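Local structure of putative acyl-CoA thioester hydrolase (Yersinia pestis KIM10+, 5DM5) at residues I91-T99 with A133-S141. The protein probably hydrolyses the thioester bond of acyl-CoA substrates, as a hexameric thioesterase built from hot-dog fold subunits. Numbering follows the deposited sequence.
Sequences IKTGHSSIT and AGKPRGLPS. With PGE (triethylene glycol), chain H.
L139 lies over the turn that links strands 83-93 and 97-106, with its CA 5.0 Å from the CA of S96. Segment 91-99 is a beta hairpin. G94 N donates to S97 O across the turn. Further back, I91 N and K92 N both donate to T99 O, which makes a classic beta bulge. Segment 133-141 follows strand 118-129, has no regular structure and passes the turn in a largely extended course from K135 on. H95 O and L139 N are 3.0 Å apart.

L139 has the largest share of the contact. Its CD2 methyl packs against the hairpin end. T93 CG2 is 3.4 Å from L139 CD2, and I98 CG1 is 3.7 Å from the same methyl. The carbonyl S96 O also lies 3.4 Å from L139 CD2. With OG1 of T93 beside the backbone N (chi1 -64°), CG2 falls anti to that N and faces L139. I98 is buried, and its side chain crosses that of L139 at a slant. The H95 ring swings out to G138, with CG anti to the backbone N (chi1 175°). G138 CA makes an off-centre CH-pi contact, 4.1 Å from the ring centroid and 30° off the ring normal. CB of R137 points away from the hairpin. The guanidinium group hydrogen-bonds to A60 O and V130 O. Triethylene glycol, probably from the crystallisation liquor, spans from S141 to I91 past T93. Its O4 is hydrogen-bonded to S141 OG at 2.9 Å, and its O1 bonds weakly to I91 O.

The side-chain part of the contact is thus mainly apolar and lies at the surface. It joins the C-terminal tail to a hairpin end of the hot-dog sheet, while polar bonds of R137 tie the same tail to the body of the subunit.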
loop_
_atom_site.group_PDB
_atom_site.type_symbol
_atom_site.label_atom_id
_atom_site.label_comp_id
_atom_site.label_asym_id
_atom_site.label_seq_id
_atom_site.Cartn_x
_atom_site.Cartn_y
_atom_site.Cartn_z
ATOM N N ILE B 91 -31.840 3.810 -8.096
ATOM C CA ILE B 91 -32.952 3.653 -9.027
ATOM C C ILE B 91 -34.119 2.907 -8.370
ATOM O O ILE B 91 -35.286 3.280 -8.507
ATOM C CB ILE B 91 -32.513 2.917 -10.305
ATOM C CG1 ILE B 91 -31.343 3.640 -10.957
ATOM C CG2 ILE B 91 -33.647 2.844 -11.296
ATOM C CD1 ILE B 91 -30.842 2.959 -12.193
ATOM N N LYS B 92 -33.762 1.876 -7.618
ATOM C CA LYS B 92 -34.693 0.944 -7.008
ATOM C C LYS B 92 -34.462 0.847 -5.525
ATOM O O LYS B 92 -33.356 1.009 -5.039
ATOM C CB LYS B 92 -34.547 -0.451 -7.614
ATOM C CG LYS B 92 -35.391 -1.534 -6.942
ATOM C CD LYS B 92 -34.834 -2.936 -7.223
ATOM C CE LYS B 92 -35.568 -4.036 -6.449
ATOM N NZ LYS B 92 -34.958 -5.374 -6.687
ATOM N N THR B 93 -35.564 0.751 -4.817
ATOM C CA THR B 93 -35.610 0.439 -3.413
ATOM C C THR B 93 -36.561 -0.760 -3.233
ATOM O O THR B 93 -37.657 -0.795 -3.789
ATOM C CB THR B 93 -36.008 1.674 -2.610
ATOM O OG1 THR B 93 -34.982 2.648 -2.774
ATOM C CG2 THR B 93 -36.126 1.371 -1.162
ATOM N N GLY B 94 -36.095 -1.786 -2.544
ATOM C CA GLY B 94 -36.897 -2.957 -2.259
ATOM C C GLY B 94 -37.226 -2.721 -0.809
ATOM O O GLY B 94 -37.157 -1.594 -0.341
ATOM N N HIS B 95 -37.577 -3.764 -0.085
ATOM C CA HIS B 95 -37.859 -3.603 1.327
ATOM C C HIS B 95 -36.558 -3.213 1.992
ATOM O O HIS B 95 -36.506 -2.333 2.836
ATOM C CB HIS B 95 -38.400 -4.892 1.914
ATOM C CG HIS B 95 -38.593 -4.844 3.395
ATOM N ND1 HIS B 95 -37.808 -5.566 4.269
ATOM C CD2 HIS B 95 -39.508 -4.204 4.151
ATOM C CE1 HIS B 95 -38.220 -5.348 5.501
ATOM N NE2 HIS B 95 -39.253 -4.530 5.462
ATOM N N SER B 96 -35.524 -3.951 1.630
ATOM C CA SER B 96 -34.158 -3.703 2.057
ATOM C C SER B 96 -33.208 -3.491 0.850
ATOM O O SER B 96 -32.182 -2.825 0.973
ATOM C CB SER B 96 -33.680 -4.843 2.955
ATOM O OG SER B 96 -33.868 -6.110 2.359
ATOM N N SER B 97 -33.567 -4.027 -0.319
ATOM C CA SER B 97 -32.685 -4.052 -1.498
ATOM C C SER B 97 -32.573 -2.755 -2.322
ATOM O O SER B 97 -33.564 -2.220 -2.812
ATOM C CB SER B 97 -33.122 -5.185 -2.428
ATOM O OG SER B 97 -34.426 -4.963 -2.933
ATOM N N ILE B 98 -31.343 -2.256 -2.436
ATOM C CA ILE B 98 -31.008 -1.053 -3.214
ATOM C C ILE B 98 -30.261 -1.252 -4.546
ATOM O O ILE B 98 -29.126 -1.739 -4.553
ATOM C CB ILE B 98 -30.166 -0.093 -2.366
ATOM C CG1 ILE B 98 -30.916 0.224 -1.082
ATOM C CG2 ILE B 98 -29.852 1.182 -3.136
ATOM C CD1 ILE B 98 -30.161 1.134 -0.174
ATOM N N THR B 99 -30.911 -0.944 -5.668
ATOM C CA THR B 99 -30.243 -1.005 -6.967
ATOM C C THR B 99 -29.742 0.368 -7.433
ATOM O O THR B 99 -30.523 1.290 -7.575
ATOM C CB THR B 99 -31.171 -1.580 -8.027
ATOM O OG1 THR B 99 -31.619 -2.882 -7.620
ATOM C CG2 THR B 99 -30.442 -1.675 -9.346
ATOM N N ALA B 133 -25.301 -8.523 12.268
ATOM C CA ALA B 133 -25.274 -9.958 12.121
ATOM C C ALA B 133 -25.526 -10.258 10.650
ATOM O O ALA B 133 -26.095 -11.290 10.302
ATOM C CB ALA B 133 -26.311 -10.622 13.004
ATOM N N GLY B 134 -25.126 -9.321 9.792
ATOM C CA GLY B 134 -25.255 -9.470 8.354
ATOM C C GLY B 134 -26.625 -9.814 7.825
ATOM O O GLY B 134 -26.764 -10.240 6.688
ATOM N N LYS B 135 -27.653 -9.601 8.626
ATOM C CA LYS B 135 -28.966 -9.996 8.172
ATOM C C LYS B 135 -29.636 -8.762 7.647
ATOM O O LYS B 135 -29.415 -7.670 8.142
ATOM C CB LYS B 135 -29.777 -10.606 9.320
ATOM C CG LYS B 135 -29.143 -11.853 9.898
ATOM C CD LYS B 135 -29.832 -12.317 11.168
ATOM C CE LYS B 135 -29.124 -13.542 11.738
ATOM N NZ LYS B 135 -29.701 -14.022 13.029
ATOM N N PRO B 136 -30.446 -8.937 6.613
ATOM C CA PRO B 136 -31.173 -7.845 5.989
ATOM C C PRO B 136 -31.999 -7.135 7.035
ATOM O O PRO B 136 -32.302 -7.696 8.087
ATOM C CB PRO B 136 -32.045 -8.546 4.963
ATOM C CG PRO B 136 -31.323 -9.800 4.674
ATOM C CD PRO B 136 -30.697 -10.219 5.947
ATOM N N ARG B 137 -32.306 -5.880 6.761
ATOM C CA ARG B 137 -33.125 -5.070 7.641
ATOM C C ARG B 137 -33.963 -4.140 6.815
ATOM O O ARG B 137 -33.665 -3.919 5.657
ATOM C CB ARG B 137 -32.250 -4.284 8.581
ATOM C CG ARG B 137 -31.321 -3.409 7.814
ATOM C CD ARG B 137 -30.495 -2.581 8.720
ATOM N NE ARG B 137 -29.620 -1.724 7.942
ATOM C CZ ARG B 137 -29.957 -0.537 7.460
ATOM N NH1 ARG B 137 -31.164 -0.043 7.681
ATOM N NH2 ARG B 137 -29.074 0.160 6.761
ATOM N N GLY B 138 -35.012 -3.595 7.411
ATOM C CA GLY B 138 -35.912 -2.712 6.697
ATOM C C GLY B 138 -35.211 -1.447 6.269
ATOM O O GLY B 138 -34.222 -1.046 6.866
ATOM N N LEU B 139 -35.758 -0.790 5.260
ATOM C CA LEU B 139 -35.144 0.413 4.731
ATOM C C LEU B 139 -35.874 1.671 5.196
ATOM O O LEU B 139 -37.091 1.795 5.022
ATOM C CB LEU B 139 -35.137 0.344 3.205
ATOM C CG LEU B 139 -33.875 0.725 2.451
ATOM C CD1 LEU B 139 -32.703 0.172 3.195
ATOM C CD2 LEU B 139 -33.911 0.142 1.057
ATOM N N PRO B 140 -35.106 2.606 5.746
ATOM C CA PRO B 140 -35.625 3.897 6.196
ATOM C C PRO B 140 -36.188 4.709 5.048
ATOM O O PRO B 140 -35.445 5.348 4.309
ATOM C CB PRO B 140 -34.382 4.596 6.743
ATOM C CG PRO B 140 -33.461 3.499 7.107
ATOM C CD PRO B 140 -33.683 2.449 6.069
ATOM N N SER B 141 -37.505 4.700 4.920
ATOM C CA SER B 141 -38.165 5.440 3.866
ATOM C C SER B 141 -38.822 6.671 4.460
ATOM O O SER B 141 -39.518 6.588 5.467
ATOM C CB SER B 141 -39.202 4.565 3.169
ATOM O OG SER B 141 -38.576 3.522 2.442
HETATM C C1 PGE H . -39.359 3.097 -6.592
HETATM O O1 PGE H . -38.621 2.981 -7.780
HETATM C C2 PGE H . -38.456 3.092 -5.353
HETATM O O2 PGE H . -39.171 2.882 -4.151
HETATM C C3 PGE H . -40.281 2.023 -4.222
HETATM C C4 PGE H . -40.238 0.876 -3.208
HETATM O O4 PGE H . -38.902 2.066 -0.005
HETATM C C6 PGE H . -39.492 0.820 0.264
HETATM C C5 PGE H . -40.336 0.361 -0.930
HETATM O O3 PGE H . -40.341 1.363 -1.907
#